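Local coordinates for metallopeptidase family protein (Thermus thermophilus, PDB 2EJQ) that is of unknown function but probably acts as a zincin-like metallopeptidase, a metal-dependent enzyme that would cut peptide bonds, at residues A[35-38]-A[42-45]; A[49-54]-A[101-106]; A[66-71]-A[94-99]. The protein carries 1 engineered substitution. All coordinates share one frame; numbering follows the deposited sequence.

Contact 1: residues A[35-38]-A[42-45]; sequences KPEP and GVWR
R45 holds E37 with two nitrogens that converge on one carboxylate oxygen. NH2 of R45 lies 2.8 Å from OE2 of E37 and meets it nearly along the C-O axis. NE of R45 reaches the same OE2 at 3.1 Å, from above the carboxylate plane. Both bonds leave the edge of the guanidinium, close to its plane, and the two flat groups are turned 54° apart. This is a side-on salt bridge. R45 reaches it by extending through its first two torsions and then bending at chi3 (-73°). Two backbone bonds set the side chains in place. N of R45 donates to O of K35 at 2.8 Å, and N of E37 donates to O of V43 at 3.0 Å. They frame a single beta bridge between P36 and W44. There CD of P36 comes obliquely to the benzo part of the indole, 3.7 Å from CZ3 of W44. The W44 side chain also touches S74, E77 and V78 of helix 72-78. K35 runs alongside R45, its NZ 3.6 Å from NH1 of R45. E48 forms a salt bridge with K35 NZ, and the acidic partners E37 and E48 probably offset the two neighbouring positive charges.

Contact 2: residues A[49-54]-A[101-106]; sequences YLDPGP and LESLAG
The end of strand 47-50 and the loop after it meet the last turn of helix 85-105 here, at the surface. Y49 and D51 both face S103. OG of S103 donates to OD2 of D51 at 2.7 Å, from above the carboxylate plane. The hydroxyl stands anti to the S103 backbone N (chi1 -180°), which carries it across to the loop. CB of S103 packs obliquely on the Y49 ring, 3.8 Å from CE2. The other carboxylate oxygen of D51, OD1, accepts from N of G53 at 2.8 Å. The D51 carboxylate is thus held at both oxygens, and its rotation is probably restricted. NH1 of R66 also bonds to OG of S103 and to OH of Y49. OH of Y49 also bonds to ND1 of H100. An alanine in place of S103 would probably leave OD2 of D51 without its helix partner, the carboxylate then held by the G53 bond at OD1, and R66 NH1 without one acceptor. The backbone angles of G53 are ones that a side chain would obstruct. The D51 to G53 bond is that of an Asx turn, which here shapes the chain just after it leaves the strand.

Contact 3: residues A[66-71]-A[94-99]; sequences RHIALY and LHELRH
With CG2 anti to the backbone N and CG1 beside it (chi1 -68°), I68 sets CG2 against E96, 3.6 Å from its CB. The extended chi2 of I68 carries CD1 on to L97. There CD1 lies 3.8 Å from N of L97 and 4.1 Å from its CB. E96 starts toward the strand, then bends at chi2 (-46°), so that its carboxylate turns off I68. The contact with the strand is therefore made by the aliphatic part of E96, with I68 crossing it obliquely. The two side chains meet where the backbones come nearest, with CA of I68 6.2 Å from CA of E96. No hydrogen bond joins the two segments.

Strand 67-71 is the middle strand of the sheet, parallel to 27-31 and antiparallel to 47-50. H95, E96 and H99 fit the HExxH pattern of zincins. In that family the two histidines bind the metal, and this is probably their role here, although no metal is bound to them in the model. The carboxylate of E96 turns to H99. ND1 of H99 donates to OE1 of E96 at 2.8 Å, meeting it from above the carboxylate plane and tilted from its own ring plane. O of H95 sits over the centre of the H99 ring, 3.7 Å above its plane, so one face of the imidazole looks onto the H95 carbonyl oxygen.

Y49 of strand 47-50 touches both E96 and H99. W14 of helix 3-16 packs on both I68 and L97. Further along the strand, L70 reaches T92 of helix 85-105.

Overall arrangement
From the N terminus, helix 3-16 and strand 27-31 come first. Contact 1 then closes a short loop, with three residues between its segments, before strand 47-50. Contact 2 opens straight after, at the end of that strand, and closes at the end of helix 85-105. Contact 3 opens and closes within that long span. Contact 1 is in series with both. Contacts 2 and 3 share helix 85-105 and adjacent strands, and are joined by a probable hydrogen bond from L50 N to H67 O. Contact 1 packs on contact 3 through Y71, against K35 and R45. Together they tie the loop, the sheet and the long helix.

Contact 1: residues A[35-38]-A[42-45]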
loop_
_atom_site.group_PDB
_atom_site.type_symbol
_atom_site.label_atom_id
_atom_site.label_comp_id
_atom_site.label_asym_id
_atom_site.label_seq_id
_atom_site.Cartn_x
_atom_site.Cartn_y
_atom_site.Cartn_z
ATOM N N LYS A 35 -1.992 -11.614 2.805
ATOM C CA LYS A 35 -2.588 -11.774 1.499
ATOM C C LYS A 35 -1.649 -12.517 0.578
ATOM O O LYS A 35 -0.632 -11.976 0.130
ATOM C CB LYS A 35 -2.958 -10.422 0.883
ATOM C CG LYS A 35 -3.617 -10.546 -0.487
ATOM C CD LYS A 35 -4.277 -9.244 -0.931
ATOM C CE LYS A 35 -4.980 -9.422 -2.284
ATOM N NZ LYS A 35 -5.713 -8.197 -2.733
ATOM N N PRO A 36 -1.964 -13.790 0.300
ATOM C CA PRO A 36 -1.102 -14.574 -0.596
ATOM C C PRO A 36 -1.180 -13.986 -1.998
ATOM O O PRO A 36 -2.143 -13.297 -2.322
ATOM C CB PRO A 36 -1.691 -15.989 -0.572
ATOM C CG PRO A 36 -2.884 -15.935 0.324
ATOM C CD PRO A 36 -3.109 -14.551 0.831
ATOM N N GLU A 37 -0.166 -14.215 -2.822
ATOM C CA GLU A 37 -0.233 -13.726 -4.197
ATOM C C GLU A 37 -0.989 -14.866 -4.864
ATOM O O GLU A 37 -0.487 -15.987 -4.913
ATOM C CB GLU A 37 1.150 -13.632 -4.821
ATOM C CG GLU A 37 1.210 -12.763 -6.068
ATOM C CD GLU A 37 1.520 -11.316 -5.741
ATOM O OE1 GLU A 37 2.530 -11.077 -5.046
ATOM O OE2 GLU A 37 0.767 -10.421 -6.175
ATOM N N PRO A 38 -2.218 -14.611 -5.371
ATOM C CA PRO A 38 -3.004 -15.674 -6.017
ATOM C C PRO A 38 -2.330 -16.605 -7.039
ATOM O O PRO A 38 -1.558 -16.160 -7.888
ATOM C CB PRO A 38 -4.178 -14.900 -6.604
ATOM C CG PRO A 38 -4.454 -13.959 -5.457
ATOM C CD PRO A 38 -3.042 -13.390 -5.312
ATOM N N GLY A 42 3.679 -19.393 -1.836
ATOM C CA GLY A 42 4.929 -19.314 -1.101
ATOM C C GLY A 42 5.310 -17.842 -1.100
ATOM O O GLY A 42 6.266 -17.412 -0.446
ATOM N N VAL A 43 4.535 -17.068 -1.857
ATOM C CA VAL A 43 4.754 -15.632 -2.006
ATOM C C VAL A 43 3.603 -14.825 -1.425
ATOM O O VAL A 43 2.432 -15.094 -1.697
ATOM C CB VAL A 43 4.937 -15.255 -3.503
ATOM C CG1 VAL A 43 5.015 -13.743 -3.666
ATOM C CG2 VAL A 43 6.197 -15.905 -4.051
ATOM N N TRP A 44 3.951 -13.831 -0.620
ATOM C CA TRP A 44 2.954 -12.986 0.012
ATOM C C TRP A 44 3.035 -11.560 -0.485
ATOM O O TRP A 44 4.121 -11.042 -0.731
ATOM C CB TRP A 44 3.142 -12.993 1.525
ATOM C CG TRP A 44 3.057 -14.354 2.098
ATOM C CD1 TRP A 44 4.075 -15.248 2.257
ATOM C CD2 TRP A 44 1.870 -15.009 2.552
ATOM N NE1 TRP A 44 3.594 -16.421 2.785
ATOM C CE2 TRP A 44 2.244 -16.301 2.977
ATOM C CE3 TRP A 44 0.526 -14.626 2.641
ATOM C CZ2 TRP A 44 1.321 -17.216 3.481
ATOM C CZ3 TRP A 44 -0.392 -15.537 3.145
ATOM C CH2 TRP A 44 0.012 -16.819 3.560
ATOM N N ARG A 45 1.875 -10.932 -0.637
ATOM C CA ARG A 45 1.805 -9.548 -1.074
ATOM C C ARG A 45 1.886 -8.651 0.164
ATOM O O ARG A 45 0.990 -8.681 1.003
ATOM C CB ARG A 45 0.483 -9.298 -1.802
ATOM C CG ARG A 45 0.360 -7.894 -2.365
ATOM C CD ARG A 45 -0.903 -7.729 -3.199
ATOM N NE ARG A 45 -0.824 -8.413 -4.487
ATOM C CZ ARG A 45 -1.829 -8.473 -5.355
ATOM N NH1 ARG A 45 -2.987 -7.891 -5.065
ATOM N NH2 ARG A 45 -1.679 -9.107 -6.508
#

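Contact 2: residues A[49-54]-A[101-106]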
loop_
_atom_site.group_PDB
_atom_site.type_symbol
_atom_site.label_atom_id
_atom_site.label_comp_id
_atom_site.label_asym_id
_atom_site.label_seq_id
_atom_site.Cartn_x
_atom_site.Cartn_y
_atom_site.Cartn_z
ATOM N N TYR A 49 -1.721 -1.056 -4.431
ATOM C CA TYR A 49 -2.372 0.204 -4.712
ATOM C C TYR A 49 -3.824 -0.098 -5.044
ATOM O O TYR A 49 -4.116 -0.976 -5.856
ATOM C CB TYR A 49 -1.697 0.879 -5.897
ATOM C CG TYR A 49 -2.299 2.219 -6.263
ATOM C CD1 TYR A 49 -2.254 3.293 -5.370
ATOM C CD2 TYR A 49 -2.893 2.422 -7.508
ATOM C CE1 TYR A 49 -2.779 4.531 -5.707
ATOM C CE2 TYR A 49 -3.422 3.662 -7.855
ATOM C CZ TYR A 49 -3.359 4.711 -6.950
ATOM O OH TYR A 49 -3.861 5.940 -7.300
ATOM N N LEU A 50 -4.739 0.616 -4.401
ATOM C CA LEU A 50 -6.162 0.414 -4.650
ATOM C C LEU A 50 -6.613 1.480 -5.665
ATOM O O LEU A 50 -6.766 2.662 -5.341
ATOM C CB LEU A 50 -6.923 0.521 -3.328
ATOM C CG LEU A 50 -6.372 -0.338 -2.176
ATOM C CD1 LEU A 50 -7.256 -0.130 -0.958
ATOM C CD2 LEU A 50 -6.330 -1.833 -2.552
ATOM N N ASP A 51 -6.806 1.047 -6.905
ATOM C CA ASP A 51 -7.173 1.954 -7.986
ATOM C C ASP A 51 -8.661 1.916 -8.347
ATOM O O ASP A 51 -9.188 0.869 -8.738
ATOM C CB ASP A 51 -6.340 1.614 -9.225
ATOM C CG ASP A 51 -6.420 2.679 -10.305
ATOM O OD1 ASP A 51 -7.451 3.381 -10.392
ATOM O OD2 ASP A 51 -5.446 2.801 -11.080
ATOM N N PRO A 52 -9.353 3.066 -8.228
ATOM C CA PRO A 52 -10.782 3.158 -8.550
ATOM C C PRO A 52 -11.049 2.538 -9.927
ATOM O O PRO A 52 -12.035 1.832 -10.127
ATOM C CB PRO A 52 -11.044 4.664 -8.532
ATOM C CG PRO A 52 -10.094 5.157 -7.494
ATOM C CD PRO A 52 -8.827 4.376 -7.797
ATOM N N GLY A 53 -10.156 2.806 -10.873
ATOM C CA GLY A 53 -10.309 2.247 -12.200
ATOM C C GLY A 53 -11.187 3.051 -13.138
ATOM O O GLY A 53 -11.593 4.172 -12.821
ATOM N N PRO A 54 -11.499 2.494 -14.316
ATOM C CA PRO A 54 -12.338 3.183 -15.299
ATOM C C PRO A 54 -13.785 3.334 -14.818
ATOM O O PRO A 54 -14.280 2.525 -14.028
ATOM C CB PRO A 54 -12.180 2.319 -16.556
ATOM C CG PRO A 54 -11.937 0.931 -16.005
ATOM C CD PRO A 54 -11.034 1.184 -14.813
ATOM N N LEU A 101 1.379 7.452 -8.746
ATOM C CA LEU A 101 1.823 8.488 -9.660
ATOM C C LEU A 101 1.611 8.045 -11.099
ATOM O O LEU A 101 1.172 8.830 -11.927
ATOM C CB LEU A 101 3.301 8.838 -9.418
ATOM C CG LEU A 101 3.658 9.466 -8.060
ATOM C CD1 LEU A 101 5.156 9.674 -7.961
ATOM C CD2 LEU A 101 2.954 10.781 -7.911
ATOM N N GLU A 102 1.909 6.786 -11.396
ATOM C CA GLU A 102 1.739 6.281 -12.752
ATOM C C GLU A 102 0.270 6.191 -13.137
ATOM O O GLU A 102 -0.077 6.361 -14.298
ATOM C CB GLU A 102 2.406 4.917 -12.896
ATOM C CG GLU A 102 3.886 4.944 -12.602
ATOM C CD GLU A 102 4.531 3.578 -12.730
ATOM O OE1 GLU A 102 3.863 2.573 -12.410
ATOM O OE2 GLU A 102 5.709 3.511 -13.136
ATOM N N SER A 103 -0.588 5.935 -12.157
ATOM C CA SER A 103 -2.024 5.847 -12.402
ATOM C C SER A 103 -2.622 7.234 -12.682
ATOM O O SER A 103 -3.556 7.362 -13.468
ATOM C CB SER A 103 -2.724 5.217 -11.197
ATOM O OG SER A 103 -4.123 5.113 -11.416
ATOM N N LEU A 104 -2.091 8.269 -12.033
ATOM C CA LEU A 104 -2.586 9.624 -12.245
ATOM C C LEU A 104 -2.153 10.142 -13.604
ATOM O O LEU A 104 -2.947 10.733 -14.332
ATOM C CB LEU A 104 -2.064 10.576 -11.168
ATOM C CG LEU A 104 -2.720 10.521 -9.794
ATOM C CD1 LEU A 104 -2.168 11.651 -8.944
ATOM C CD2 LEU A 104 -4.225 10.668 -9.928
ATOM N N ALA A 105 -0.884 9.931 -13.933
ATOM C CA ALA A 105 -0.341 10.370 -15.213
ATOM C C ALA A 105 -1.112 9.713 -16.353
ATOM O O ALA A 105 -1.203 10.263 -17.452
ATOM C CB ALA A 105 1.132 10.011 -15.305
ATOM N N GLY A 106 -1.677 8.540 -16.078
ATOM C CA GLY A 106 -2.428 7.816 -17.087
ATOM C C GLY A 106 -3.892 8.197 -17.273
ATOM O O GLY A 106 -4.612 7.510 -17.992
#

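Contact 3: residues A[66-71]-A[94-99]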
loop_
_atom_site.group_PDB
_atom_site.type_symbol
_atom_site.label_atom_id
_atom_site.label_comp_id
_atom_site.label_asym_id
_atom_site.label_seq_id
_atom_site.Cartn_x
_atom_site.Cartn_y
_atom_site.Cartn_z
ATOM N N ARG A 66 -8.201 6.939 -3.703
ATOM C CA ARG A 66 -7.064 6.111 -4.062
ATOM C C ARG A 66 -6.307 5.808 -2.783
ATOM O O ARG A 66 -6.042 6.702 -1.970
ATOM C CB ARG A 66 -6.192 6.845 -5.074
ATOM C CG ARG A 66 -6.873 6.942 -6.425
ATOM C CD ARG A 66 -6.276 8.034 -7.278
ATOM N NE ARG A 66 -6.900 8.078 -8.592
ATOM C CZ ARG A 66 -6.602 7.259 -9.597
ATOM N NH1 ARG A 66 -5.674 6.323 -9.452
ATOM N NH2 ARG A 66 -7.242 7.378 -10.755
ATOM N N HIS A 67 -5.967 4.538 -2.604
ATOM C CA HIS A 67 -5.296 4.100 -1.391
ATOM C C HIS A 67 -4.150 3.133 -1.611
ATOM O O HIS A 67 -4.088 2.426 -2.616
ATOM C CB HIS A 67 -6.307 3.392 -0.472
ATOM C CG HIS A 67 -7.615 4.109 -0.349
ATOM N ND1 HIS A 67 -7.800 5.159 0.528
ATOM C CD2 HIS A 67 -8.772 3.973 -1.031
ATOM C CE1 HIS A 67 -9.020 5.639 0.374
ATOM N NE2 HIS A 67 -9.634 4.943 -0.564
ATOM N N ILE A 68 -3.255 3.111 -0.630
ATOM C CA ILE A 68 -2.158 2.164 -0.603
ATOM C C ILE A 68 -2.575 1.248 0.566
ATOM O O ILE A 68 -2.934 1.733 1.641
ATOM C CB ILE A 68 -0.813 2.833 -0.256
ATOM C CG1 ILE A 68 -0.401 3.766 -1.403
ATOM C CG2 ILE A 68 0.247 1.747 0.017
ATOM C CD1 ILE A 68 0.886 4.546 -1.147
ATOM N N ALA A 69 -2.579 -0.059 0.356
ATOM C CA ALA A 69 -2.931 -0.975 1.432
ATOM C C ALA A 69 -1.692 -1.759 1.841
ATOM O O ALA A 69 -0.890 -2.139 0.989
ATOM C CB ALA A 69 -4.018 -1.929 0.971
ATOM N N LEU A 70 -1.533 -1.976 3.145
ATOM C CA LEU A 70 -0.419 -2.754 3.670
ATOM C C LEU A 70 -1.027 -3.944 4.418
ATOM O O LEU A 70 -2.036 -3.800 5.113
ATOM C CB LEU A 70 0.453 -1.912 4.610
ATOM C CG LEU A 70 1.388 -0.864 3.978
ATOM C CD1 LEU A 70 2.218 -0.189 5.058
ATOM C CD2 LEU A 70 2.306 -1.526 2.980
ATOM N N TYR A 71 -0.429 -5.121 4.259
ATOM C CA TYR A 71 -0.933 -6.320 4.912
ATOM C C TYR A 71 0.061 -6.779 5.976
ATOM O O TYR A 71 1.081 -7.388 5.661
ATOM C CB TYR A 71 -1.145 -7.408 3.862
ATOM C CG TYR A 71 -2.106 -6.972 2.780
ATOM C CD1 TYR A 71 -3.457 -6.786 3.063
ATOM C CD2 TYR A 71 -1.657 -6.687 1.486
ATOM C CE1 TYR A 71 -4.335 -6.326 2.099
ATOM C CE2 TYR A 71 -2.531 -6.227 0.515
ATOM C CZ TYR A 71 -3.870 -6.046 0.830
ATOM O OH TYR A 71 -4.743 -5.565 -0.115
ATOM N N LEU A 94 6.592 3.166 -0.732
ATOM C CA LEU A 94 7.079 3.971 -1.833
ATOM C C LEU A 94 6.887 3.297 -3.179
ATOM O O LEU A 94 6.747 3.969 -4.193
ATOM C CB LEU A 94 8.551 4.320 -1.621
ATOM C CG LEU A 94 8.767 5.164 -0.372
ATOM C CD1 LEU A 94 10.241 5.533 -0.284
ATOM C CD2 LEU A 94 7.911 6.414 -0.422
ATOM N N HIS A 95 6.874 1.969 -3.194
ATOM C CA HIS A 95 6.662 1.242 -4.435
ATOM C C HIS A 95 5.204 1.433 -4.869
ATOM O O HIS A 95 4.924 1.655 -6.048
ATOM C CB HIS A 95 6.965 -0.249 -4.254
ATOM C CG HIS A 95 6.864 -1.037 -5.522
ATOM N ND1 HIS A 95 7.606 -0.734 -6.646
ATOM C CD2 HIS A 95 6.088 -2.096 -5.858
ATOM C CE1 HIS A 95 7.289 -1.572 -7.618
ATOM N NE2 HIS A 95 6.370 -2.407 -7.166
ATOM N N GLU A 96 4.274 1.355 -3.919
ATOM C CA GLU A 96 2.869 1.554 -4.266
ATOM C C GLU A 96 2.617 3.025 -4.578
ATOM O O GLU A 96 1.767 3.353 -5.396
ATOM C CB GLU A 96 1.943 1.092 -3.138
ATOM C CG GLU A 96 2.032 -0.391 -2.805
ATOM C CD GLU A 96 2.012 -1.281 -4.033
ATOM O OE1 GLU A 96 1.318 -0.948 -5.008
ATOM O OE2 GLU A 96 2.685 -2.330 -4.018
ATOM N N LEU A 97 3.358 3.917 -3.930
ATOM C CA LEU A 97 3.188 5.334 -4.202
ATOM C C LEU A 97 3.594 5.563 -5.663
ATOM O O LEU A 97 3.047 6.422 -6.351
ATOM C CB LEU A 97 4.040 6.170 -3.235
ATOM C CG LEU A 97 4.028 7.689 -3.447
ATOM C CD1 LEU A 97 2.592 8.165 -3.516
ATOM C CD2 LEU A 97 4.784 8.405 -2.319
ATOM N N ARG A 98 4.551 4.772 -6.142
ATOM C CA ARG A 98 4.987 4.887 -7.529
ATOM C C ARG A 98 3.826 4.513 -8.448
ATOM O O ARG A 98 3.620 5.141 -9.477
ATOM C CB ARG A 98 6.181 3.976 -7.813
ATOM C CG ARG A 98 6.662 4.084 -9.246
ATOM C CD ARG A 98 7.777 3.116 -9.563
ATOM N NE ARG A 98 7.400 2.245 -10.668
ATOM C CZ ARG A 98 8.177 1.288 -11.163
ATOM N NH1 ARG A 98 9.384 1.080 -10.650
ATOM N NH2 ARG A 98 7.747 0.538 -12.169
ATOM N N HIS A 99 3.065 3.486 -8.069
ATOM C CA HIS A 99 1.915 3.077 -8.864
ATOM C C HIS A 99 0.845 4.161 -8.900
ATOM O O HIS A 99 0.139 4.305 -9.890
ATOM C CB HIS A 99 1.325 1.791 -8.294
ATOM C CG HIS A 99 2.221 0.605 -8.457
ATOM N ND1 HIS A 99 2.131 -0.519 -7.665
ATOM C CD2 HIS A 99 3.223 0.365 -9.338
ATOM C CE1 HIS A 99 3.037 -1.401 -8.049
ATOM N NE2 HIS A 99 3.712 -0.887 -9.062
#